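Local coordinates for cell division control protein 4 (Saccharomyces cerevisiae, PDB 3V7D) that serves as the substrate-recognition subunit of an SCF E3 ubiquitin ligase, binding phosphorylated targets such as the CDK inhibitor Sic1 and directing their ubiquitination, at residues B[195-200]-B[249-254]; B[279-284]-B[296-301]; B[432-437]-B[451-456]. The protein carries 1 engineered substitution. All coordinates share one frame; numbering follows the deposited sequence.

How the contacts relate
All three contacts lie in the WD40 beta-propeller of the chain, whose eight sheets are the blades, and not in its helical F-box part. Contact 1 adds a fifth, parallel strand to the blade of strand 194-199. Contact 2 joins two loop ends of one blade, two blades further along the chain, about 24 Å from contact 1 between centres. Contact 3 belongs to the blade that strand 113-118, the first strand of the propeller, completes; its centre is about 34 Å from that of contact 1 and about 39 Å from that of contact 2, across the chain's centre. No two touch: even contacts 1 and 2 keep their nearest atoms about 13 Å apart. Contact 3 also meets the bound peptide, through Trp437.

Contact 1 of 3, residues B[195-200]-B[249-254]. Unlike the reference sequence in segment 195-200: Glu200 (reference Lys).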
loop_
_atom_site.group_PDB
_atom_site.type_symbol
_atom_site.label_atom_id
_atom_site.label_comp_id
_atom_site.label_asym_id
_atom_site.label_seq_id
_atom_site.Cartn_x
_atom_site.Cartn_y
_atom_site.Cartn_z
ATOM N N CYS B 195 -4.878 31.869 -10.584
ATOM C CA CYS B 195 -4.914 31.062 -11.793
ATOM C C CYS B 195 -3.813 31.531 -12.739
ATOM O O CYS B 195 -3.642 32.732 -12.950
ATOM C CB CYS B 195 -6.273 31.188 -12.477
ATOM S SG CYS B 195 -6.393 30.285 -14.034
ATOM N N THR B 196 -3.063 30.590 -13.303
ATOM C CA THR B 196 -1.986 30.949 -14.220
ATOM C C THR B 196 -2.371 30.748 -15.685
ATOM O O THR B 196 -1.883 31.458 -16.563
ATOM C CB THR B 196 -0.683 30.177 -13.916
ATOM O OG1 THR B 196 -0.947 28.768 -13.903
ATOM C CG2 THR B 196 -0.115 30.597 -12.570
ATOM N N HIS B 197 -3.244 29.779 -15.944
ATOM C CA HIS B 197 -3.665 29.481 -17.312
ATOM C C HIS B 197 -5.147 29.126 -17.392
ATOM O O HIS B 197 -5.667 28.395 -16.548
ATOM C CB HIS B 197 -2.841 28.323 -17.893
ATOM C CG HIS B 197 -1.362 28.560 -17.883
ATOM N ND1 HIS B 197 -0.601 28.475 -16.735
ATOM C CD2 HIS B 197 -0.501 28.871 -18.881
ATOM C CE1 HIS B 197 0.662 28.732 -17.026
ATOM N NE2 HIS B 197 0.749 28.972 -18.322
ATOM N N VAL B 198 -5.821 29.645 -18.412
ATOM C CA VAL B 198 -7.184 29.229 -18.721
ATOM C C VAL B 198 -7.234 28.655 -20.134
ATOM O O VAL B 198 -7.067 29.385 -21.112
ATOM C CB VAL B 198 -8.179 30.395 -18.616
ATOM C CG1 VAL B 198 -9.586 29.918 -18.944
ATOM C CG2 VAL B 198 -8.130 31.018 -17.230
ATOM N N PHE B 199 -7.455 27.347 -20.239
ATOM C CA PHE B 199 -7.510 26.681 -21.538
ATOM C C PHE B 199 -8.948 26.472 -22.000
ATOM O O PHE B 199 -9.712 25.733 -21.377
ATOM C CB PHE B 199 -6.795 25.327 -21.493
ATOM C CG PHE B 199 -5.325 25.417 -21.193
ATOM C CD1 PHE B 199 -4.631 26.601 -21.383
ATOM C CD2 PHE B 199 -4.638 24.309 -20.720
ATOM C CE1 PHE B 199 -3.279 26.679 -21.106
ATOM C CE2 PHE B 199 -3.287 24.380 -20.441
ATOM C CZ PHE B 199 -2.605 25.568 -20.636
ATOM N N GLU B 200 -9.313 27.124 -23.099
ATOM C CA GLU B 200 -10.629 26.925 -23.687
ATOM C C GLU B 200 -10.506 25.975 -24.870
ATOM O O GLU B 200 -9.413 25.772 -25.401
ATOM C CB GLU B 200 -11.247 28.262 -24.111
ATOM C CG GLU B 200 -11.425 29.247 -22.957
ATOM C CD GLU B 200 -12.173 30.508 -23.356
ATOM O OE1 GLU B 200 -12.792 30.523 -24.440
ATOM O OE2 GLU B 200 -12.143 31.487 -22.580
ATOM N N TYR B 249 -1.213 37.187 -15.344
ATOM C CA TYR B 249 -2.055 36.061 -14.941
ATOM C C TYR B 249 -3.516 36.468 -14.758
ATOM O O TYR B 249 -3.803 37.512 -14.173
ATOM C CB TYR B 249 -1.519 35.426 -13.652
ATOM C CG TYR B 249 -0.209 34.689 -13.828
ATOM C CD1 TYR B 249 0.003 33.861 -14.925
ATOM C CD2 TYR B 249 0.818 34.826 -12.902
ATOM C CE1 TYR B 249 1.198 33.186 -15.092
ATOM C CE2 TYR B 249 2.018 34.156 -13.063
ATOM C CZ TYR B 249 2.203 33.337 -14.159
ATOM O OH TYR B 249 3.395 32.669 -14.323
ATOM N N PRO B 250 -4.446 35.634 -15.254
ATOM C CA PRO B 250 -4.147 34.359 -15.911
ATOM C C PRO B 250 -3.839 34.507 -17.398
ATOM O O PRO B 250 -4.368 35.399 -18.063
ATOM C CB PRO B 250 -5.450 33.580 -15.736
ATOM C CG PRO B 250 -6.501 34.636 -15.790
ATOM C CD PRO B 250 -5.898 35.855 -15.125
ATOM N N LEU B 251 -2.981 33.628 -17.907
ATOM C CA LEU B 251 -2.740 33.537 -19.339
ATOM C C LEU B 251 -3.928 32.842 -19.981
ATOM O O LEU B 251 -4.087 31.627 -19.858
ATOM C CB LEU B 251 -1.465 32.747 -19.623
ATOM C CG LEU B 251 -0.142 33.510 -19.710
ATOM C CD1 LEU B 251 0.172 34.233 -18.412
ATOM C CD2 LEU B 251 0.988 32.563 -20.087
ATOM N N VAL B 252 -4.770 33.613 -20.658
ATOM C CA VAL B 252 -5.974 33.066 -21.269
ATOM C C VAL B 252 -5.718 32.647 -22.717
ATOM O O VAL B 252 -5.124 33.395 -23.491
ATOM C CB VAL B 252 -7.134 34.080 -21.215
ATOM C CG1 VAL B 252 -8.423 33.447 -21.721
ATOM C CG2 VAL B 252 -7.314 34.608 -19.793
ATOM N N PHE B 253 -6.166 31.444 -23.070
ATOM C CA PHE B 253 -6.025 30.934 -24.432
ATOM C C PHE B 253 -7.385 30.587 -25.026
ATOM O O PHE B 253 -7.898 29.486 -24.826
ATOM C CB PHE B 253 -5.116 29.705 -24.458
ATOM C CG PHE B 253 -3.698 29.995 -24.066
ATOM C CD1 PHE B 253 -3.325 30.019 -22.732
ATOM C CD2 PHE B 253 -2.738 30.249 -25.030
ATOM C CE1 PHE B 253 -2.020 30.289 -22.366
ATOM C CE2 PHE B 253 -1.431 30.520 -24.671
ATOM C CZ PHE B 253 -1.072 30.537 -23.335
ATOM N N HIS B 254 -7.953 31.533 -25.765
ATOM C CA HIS B 254 -9.294 31.391 -26.320
ATOM C C HIS B 254 -9.373 30.373 -27.454
ATOM O O HIS B 254 -10.450 29.847 -27.738
ATOM C CB HIS B 254 -9.816 32.749 -26.813
ATOM C CG HIS B 254 -9.901 33.793 -25.744
ATOM N ND1 HIS B 254 -10.974 33.893 -24.882
ATOM C CD2 HIS B 254 -9.050 34.789 -25.398
ATOM C CE1 HIS B 254 -10.778 34.899 -24.050
ATOM N NE2 HIS B 254 -9.617 35.461 -24.342
#
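The Tyr249 ring lies flat against Thr196, whose CG2 methyl sits 3.9 Å from the ring centroid and 11° off its normal, a CH-pi contact; CG of the tyrosine stands beside its backbone N (chi1 -70°), from where the ring runs alongside the threonine side chain, pointing the same way. An alanine here would probably leave that methyl without its aromatic cover and the neighbouring His247 ring without its mate. Pro250 follows through a cis peptide bond, and its CB packs on Cys195 SG at 3.8 Å and on Val198 CG2. Leu251 then starts the regular pairing: its N donates to Thr196 O at 2.8 Å, while its O accepts from Val198 N at 3.0 Å. Its CD2 lies beside His197. Val252 CG1 approaches Val198 CB and also covers one face of the His254 ring. Phe253 N bonds to Val198 O at 3.0 Å, and Phe253 O takes Glu200 N at 3.3 Å. Its ring brings CD1 to the edge of the Phe199 ring, 3.7 Å from Phe199 CE1, with the planes 69° apart. Last comes His254, whose ND1 is 3.5 Å from OE2 of the engineered Glu200. Strand 251-253 thus runs parallel to strand 194-199 as an outer fifth strand. On the other side, strand 185-189 pairs antiparallel, with Thr196 and His197 forming a classic bulge opposite Val187, while Phe199 and His197 meet the rings of Trp232 and Tyr261.

Contact 2 of 3, residues B[279-284]-B[296-301]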
loop_
_atom_site.group_PDB
_atom_site.type_symbol
_atom_site.label_atom_id
_atom_site.label_comp_id
_atom_site.label_asym_id
_atom_site.label_seq_id
_atom_site.Cartn_x
_atom_site.Cartn_y
_atom_site.Cartn_z
ATOM N N HIS B 279 -1.765 6.573 -17.152
ATOM C CA HIS B 279 -0.407 6.483 -16.630
ATOM C C HIS B 279 0.556 6.402 -17.807
ATOM O O HIS B 279 0.338 5.630 -18.744
ATOM C CB HIS B 279 -0.247 5.255 -15.736
ATOM C CG HIS B 279 1.135 5.087 -15.187
ATOM N ND1 HIS B 279 1.497 5.529 -13.932
ATOM C CD2 HIS B 279 2.246 4.527 -15.724
ATOM C CE1 HIS B 279 2.770 5.247 -13.718
ATOM N NE2 HIS B 279 3.247 4.639 -14.790
ATOM N N GLY B 280 1.622 7.196 -17.761
ATOM C CA GLY B 280 2.537 7.285 -18.881
ATOM C C GLY B 280 1.799 7.760 -20.119
ATOM O O GLY B 280 0.987 8.680 -20.037
ATOM N N ASN B 281 2.058 7.123 -21.257
ATOM C CA ASN B 281 1.429 7.518 -22.516
ATOM C C ASN B 281 0.067 6.866 -22.740
ATOM O O ASN B 281 -0.597 7.134 -23.740
ATOM C CB ASN B 281 2.347 7.218 -23.706
ATOM C CG ASN B 281 2.592 5.730 -23.897
ATOM O OD1 ASN B 281 2.890 5.009 -22.944
ATOM N ND2 ASN B 281 2.459 5.262 -25.132
ATOM N N ILE B 282 -0.343 6.007 -21.813
ATOM C CA ILE B 282 -1.615 5.306 -21.946
ATOM C C ILE B 282 -2.705 5.921 -21.076
ATOM O O ILE B 282 -2.525 6.105 -19.871
ATOM C CB ILE B 282 -1.477 3.816 -21.604
ATOM C CG1 ILE B 282 -0.472 3.154 -22.542
ATOM C CG2 ILE B 282 -2.826 3.124 -21.718
ATOM C CD1 ILE B 282 -0.910 3.156 -23.992
ATOM N N VAL B 283 -3.834 6.241 -21.702
ATOM C CA VAL B 283 -4.976 6.809 -21.001
ATOM C C VAL B 283 -6.254 6.077 -21.391
ATOM O O VAL B 283 -6.498 5.828 -22.571
ATOM C CB VAL B 283 -5.141 8.310 -21.314
ATOM C CG1 VAL B 283 -6.393 8.855 -20.658
ATOM C CG2 VAL B 283 -3.920 9.091 -20.853
ATOM N N VAL B 284 -7.064 5.727 -20.396
ATOM C CA VAL B 284 -8.347 5.078 -20.639
ATOM C C VAL B 284 -9.508 6.014 -20.304
ATOM O O VAL B 284 -9.526 6.641 -19.243
ATOM C CB VAL B 284 -8.486 3.791 -19.811
ATOM C CG1 VAL B 284 -9.806 3.097 -20.122
ATOM C CG2 VAL B 284 -7.315 2.858 -20.083
ATOM N N ASP B 296 -3.510 6.315 -26.874
ATOM C CA ASP B 296 -2.070 6.537 -26.823
ATOM C C ASP B 296 -1.839 8.027 -27.042
ATOM O O ASP B 296 -1.794 8.494 -28.179
ATOM C CB ASP B 296 -1.361 5.719 -27.906
ATOM C CG ASP B 296 0.157 5.745 -27.772
ATOM O OD1 ASP B 296 0.726 6.809 -27.454
ATOM O OD2 ASP B 296 0.786 4.690 -27.992
ATOM N N VAL B 297 -1.687 8.769 -25.951
ATOM C CA VAL B 297 -1.619 10.224 -26.024
ATOM C C VAL B 297 -0.292 10.736 -26.573
ATOM O O VAL B 297 -0.111 11.939 -26.750
ATOM C CB VAL B 297 -1.891 10.866 -24.656
ATOM C CG1 VAL B 297 -3.281 10.490 -24.172
ATOM C CG2 VAL B 297 -0.830 10.438 -23.652
ATOM N N ALA B 298 0.637 9.824 -26.835
ATOM C CA ALA B 298 1.874 10.187 -27.512
ATOM C C ALA B 298 1.615 10.236 -29.013
ATOM O O ALA B 298 2.134 11.101 -29.719
ATOM C CB ALA B 298 2.973 9.188 -27.192
ATOM N N GLN B 299 0.798 9.302 -29.488
ATOM C CA GLN B 299 0.450 9.230 -30.900
ATOM C C GLN B 299 -0.902 9.881 -31.163
ATOM O O GLN B 299 -1.267 10.117 -32.314
ATOM C CB GLN B 299 0.415 7.774 -31.369
ATOM C CG GLN B 299 1.747 7.052 -31.288
ATOM C CD GLN B 299 1.668 5.630 -31.809
ATOM O OE1 GLN B 299 0.582 5.059 -31.925
ATOM N NE2 GLN B 299 2.818 5.053 -32.133
ATOM N N MET B 300 -1.632 10.169 -30.089
ATOM C CA MET B 300 -2.993 10.692 -30.184
ATOM C C MET B 300 -3.859 9.782 -31.046
ATOM O O MET B 300 -4.543 10.240 -31.961
ATOM C CB MET B 300 -2.998 12.123 -30.724
ATOM C CG MET B 300 -2.267 13.115 -29.834
ATOM S SD MET B 300 -3.027 13.265 -28.204
ATOM C CE MET B 300 -4.538 14.132 -28.623
ATOM N N LYS B 301 -3.818 8.487 -30.750
ATOM C CA LYS B 301 -4.557 7.501 -31.525
ATOM C C LYS B 301 -5.306 6.533 -30.615
ATOM O O LYS B 301 -4.875 6.254 -29.495
ATOM C CB LYS B 301 -3.606 6.729 -32.447
ATOM C CG LYS B 301 -4.297 5.802 -33.438
ATOM C CD LYS B 301 -3.297 5.148 -34.381
ATOM C CE LYS B 301 -3.999 4.313 -35.443
ATOM N NZ LYS B 301 -3.050 3.798 -36.471
#
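Val297 N donates to Asn281 O at 3.0 Å, in the plane of the carbonyl and with an angle of 150° at the hydrogen, so the backbone pairing continues just past the non-hydrogen-bonded pair Ile282-Asp296. The Asn281 amide adds a weak bond, ND2 to Asp296 OD1 at 3.3 Å, its plane turned 73° from the carboxylate. That oxygen already serves two backbone donors. Ala298 N reaches Asp296 OD1 at 3.1 Å nearly along the C-O axis, and Gln299 N comes to the same OD1 at 3.2 Å from above the carboxylate plane. A chi1 of -171° sets Asp296 CG anti to the backbone N, and OD1 on it takes both N-H groups, which would probably stabilise the negative charge. Beside these polar groups the side chains of Val283 and Val297 cross at about a right angle, CG2 of Val283 3.7 Å from CG1 of Val297. Nearer the tip Asn281 CB meets Ala298 CB, and Tyr214 touches both residues. Each segment also closes on itself: a type II' turn joins His279 to Ile282, and Asp296 N bonds to Lys301 O at 3.0 Å, with Met300 and Lys301 forming a G1 bulge. Trp295-Asp296 is the WD dipeptide of the fourth WD repeat, and its aspartate here supplies the Asx turn that leads from the third strand of the propeller blade to the fourth.

Contact 3 of 3, residues B[432-437]-B[451-456]; sequences DADQIW and EKDGQS
Glu451 O is gripped by two backbone donors, Asp434 N at 2.7 Å and Gln435 N at 3.3 Å, which makes a classic beta bulge; in return Glu451 N donates to Gln435 O at 3.0 Å. This is the tight part of the contact, and side chains close round it. Glu451 CG is anti to its backbone N (chi1 173°) and the chain stays extended beyond it; the side chain crosses the indole obliquely, with OE1 in the indole plane at its edge, 3.1 Å from Trp437 CZ2. Gln435 CB lies over one face of that indole, toward the rim. Asp434 OD2 accepts Asp453 N at 2.9 Å in a nearly straight bond (174° at the hydrogen), and a water donating to Asp434 OD2 and Glu451 OE2 while accepting from Gly454 N ties the turn down. The solvent side is looser. Lys452 crosses Asp432 at about a right angle by its aliphatic carbons, but its NZ, turned by the bend at chi4 (57°), makes a salt bridge with Asp453 OD2 at 3.3 Å and stays 4.1 Å from Asp432 OD2, beyond a salt bridge. Asp432 OD1 is bridged instead to Arg114. Asp453 OD1 stands 3.8 Å from Asp434 OD2, a like-charge approach that the nearby lysine may ease. The contact closes the open end of hairpin 435-442/445-452 in the blade completed by strand 113-118, while Trp437 packs on Ile125 of strand 125-131, in the next blade, and on the bound peptide.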
loop_
_atom_site.group_PDB
_atom_site.type_symbol
_atom_site.label_atom_id
_atom_site.label_comp_id
_atom_site.label_asym_id
_atom_site.label_seq_id
_atom_site.Cartn_x
_atom_site.Cartn_y
_atom_site.Cartn_z
ATOM N N ASP B 432 -22.682 13.376 13.214
ATOM C CA ASP B 432 -23.511 14.556 12.964
ATOM C C ASP B 432 -23.591 14.945 11.486
ATOM O O ASP B 432 -24.382 15.809 11.108
ATOM C CB ASP B 432 -23.057 15.746 13.825
ATOM C CG ASP B 432 -21.670 16.245 13.455
ATOM O OD1 ASP B 432 -20.895 15.473 12.850
ATOM O OD2 ASP B 432 -21.353 17.408 13.779
ATOM N N ALA B 433 -22.776 14.303 10.655
ATOM C CA ALA B 433 -22.820 14.554 9.217
ATOM C C ALA B 433 -24.104 13.984 8.606
ATOM O O ALA B 433 -24.572 12.926 9.021
ATOM C CB ALA B 433 -21.591 13.963 8.535
ATOM N N ASP B 434 -24.675 14.696 7.635
ATOM C CA ASP B 434 -25.861 14.221 6.925
ATOM C C ASP B 434 -25.454 13.525 5.630
ATOM O O ASP B 434 -26.080 12.550 5.212
ATOM C CB ASP B 434 -26.811 15.378 6.605
ATOM C CG ASP B 434 -27.448 15.976 7.845
ATOM O OD1 ASP B 434 -27.773 15.212 8.780
ATOM O OD2 ASP B 434 -27.627 17.212 7.880
ATOM N N GLN B 435 -24.407 14.043 4.992
ATOM C CA GLN B 435 -23.850 13.424 3.795
ATOM C C GLN B 435 -22.331 13.436 3.870
ATOM O O GLN B 435 -21.737 14.333 4.472
ATOM C CB GLN B 435 -24.296 14.169 2.534
ATOM C CG GLN B 435 -25.796 14.273 2.356
ATOM C CD GLN B 435 -26.396 13.064 1.668
ATOM O OE1 GLN B 435 -25.696 12.100 1.347
ATOM N NE2 GLN B 435 -27.704 13.114 1.427
ATOM N N ILE B 436 -21.707 12.432 3.265
ATOM C CA ILE B 436 -20.261 12.422 3.098
ATOM C C ILE B 436 -19.979 12.538 1.611
ATOM O O ILE B 436 -20.214 11.597 0.861
ATOM C CB ILE B 436 -19.635 11.120 3.622
ATOM C CG1 ILE B 436 -20.218 10.759 4.993
ATOM C CG2 ILE B 436 -18.111 11.244 3.668
ATOM C CD1 ILE B 436 -19.876 11.751 6.079
ATOM N N TRP B 437 -19.491 13.696 1.178
ATOM C CA TRP B 437 -19.306 13.933 -0.248
ATOM C C TRP B 437 -18.003 13.336 -0.764
ATOM O O TRP B 437 -17.949 12.807 -1.870
ATOM C CB TRP B 437 -19.377 15.429 -0.567
ATOM C CG TRP B 437 -20.706 16.041 -0.228
ATOM C CD1 TRP B 437 -20.938 17.084 0.622
ATOM C CD2 TRP B 437 -21.990 15.630 -0.719
ATOM N NE1 TRP B 437 -22.285 17.353 0.681
ATOM C CE2 TRP B 437 -22.951 16.473 -0.129
ATOM C CE3 TRP B 437 -22.416 14.633 -1.603
ATOM C CZ2 TRP B 437 -24.312 16.351 -0.395
ATOM C CZ3 TRP B 437 -23.770 14.512 -1.864
ATOM C CH2 TRP B 437 -24.701 15.367 -1.263
ATOM N N GLU B 451 -21.678 17.293 4.562
ATOM C CA GLU B 451 -22.794 18.212 4.661
ATOM C C GLU B 451 -23.460 18.006 6.012
ATOM O O GLU B 451 -23.647 16.869 6.458
ATOM C CB GLU B 451 -23.811 17.967 3.545
ATOM C CG GLU B 451 -25.086 18.799 3.693
ATOM C CD GLU B 451 -26.163 18.426 2.693
ATOM O OE1 GLU B 451 -25.843 18.250 1.499
ATOM O OE2 GLU B 451 -27.336 18.307 3.103
ATOM N N LYS B 452 -23.806 19.107 6.666
ATOM C CA LYS B 452 -24.539 19.042 7.921
ATOM C C LYS B 452 -25.482 20.230 8.035
ATOM O O LYS B 452 -25.046 21.382 8.026
ATOM C CB LYS B 452 -23.580 19.003 9.108
ATOM C CG LYS B 452 -24.262 19.149 10.454
ATOM C CD LYS B 452 -23.255 19.052 11.593
ATOM C CE LYS B 452 -23.781 19.714 12.864
ATOM N NZ LYS B 452 -25.085 19.144 13.309
ATOM N N ASP B 453 -26.774 19.934 8.123
ATOM C CA ASP B 453 -27.812 20.953 8.253
ATOM C C ASP B 453 -27.742 22.022 7.170
ATOM O O ASP B 453 -27.766 23.215 7.465
ATOM C CB ASP B 453 -27.764 21.598 9.640
ATOM C CG ASP B 453 -28.065 20.609 10.748
ATOM O OD1 ASP B 453 -28.814 19.641 10.494
ATOM O OD2 ASP B 453 -27.551 20.799 11.871
ATOM N N GLY B 454 -27.643 21.589 5.917
ATOM C CA GLY B 454 -27.702 22.501 4.789
ATOM C C GLY B 454 -26.430 23.281 4.512
ATOM O O GLY B 454 -26.454 24.258 3.767
ATOM N N GLN B 455 -25.320 22.856 5.112
ATOM C CA GLN B 455 -24.033 23.511 4.890
ATOM C C GLN B 455 -22.913 22.494 4.677
ATOM O O GLN B 455 -22.976 21.375 5.181
ATOM C CB GLN B 455 -23.681 24.422 6.068
ATOM C CG GLN B 455 -24.579 25.638 6.225
ATOM C CD GLN B 455 -24.128 26.541 7.364
ATOM O OE1 GLN B 455 -23.674 27.665 7.142
ATOM N NE2 GLN B 455 -24.244 26.047 8.593
ATOM N N SER B 456 -21.886 22.886 3.931
ATOM C CA SER B 456 -20.740 22.008 3.728
ATOM C C SER B 456 -19.627 22.332 4.714
ATOM O O SER B 456 -19.400 23.491 5.060
ATOM C CB SER B 456 -20.221 22.095 2.290
ATOM O OG SER B 456 -19.735 23.390 1.987
HETATM O O HOH W 1 -27.961 18.783 5.823
#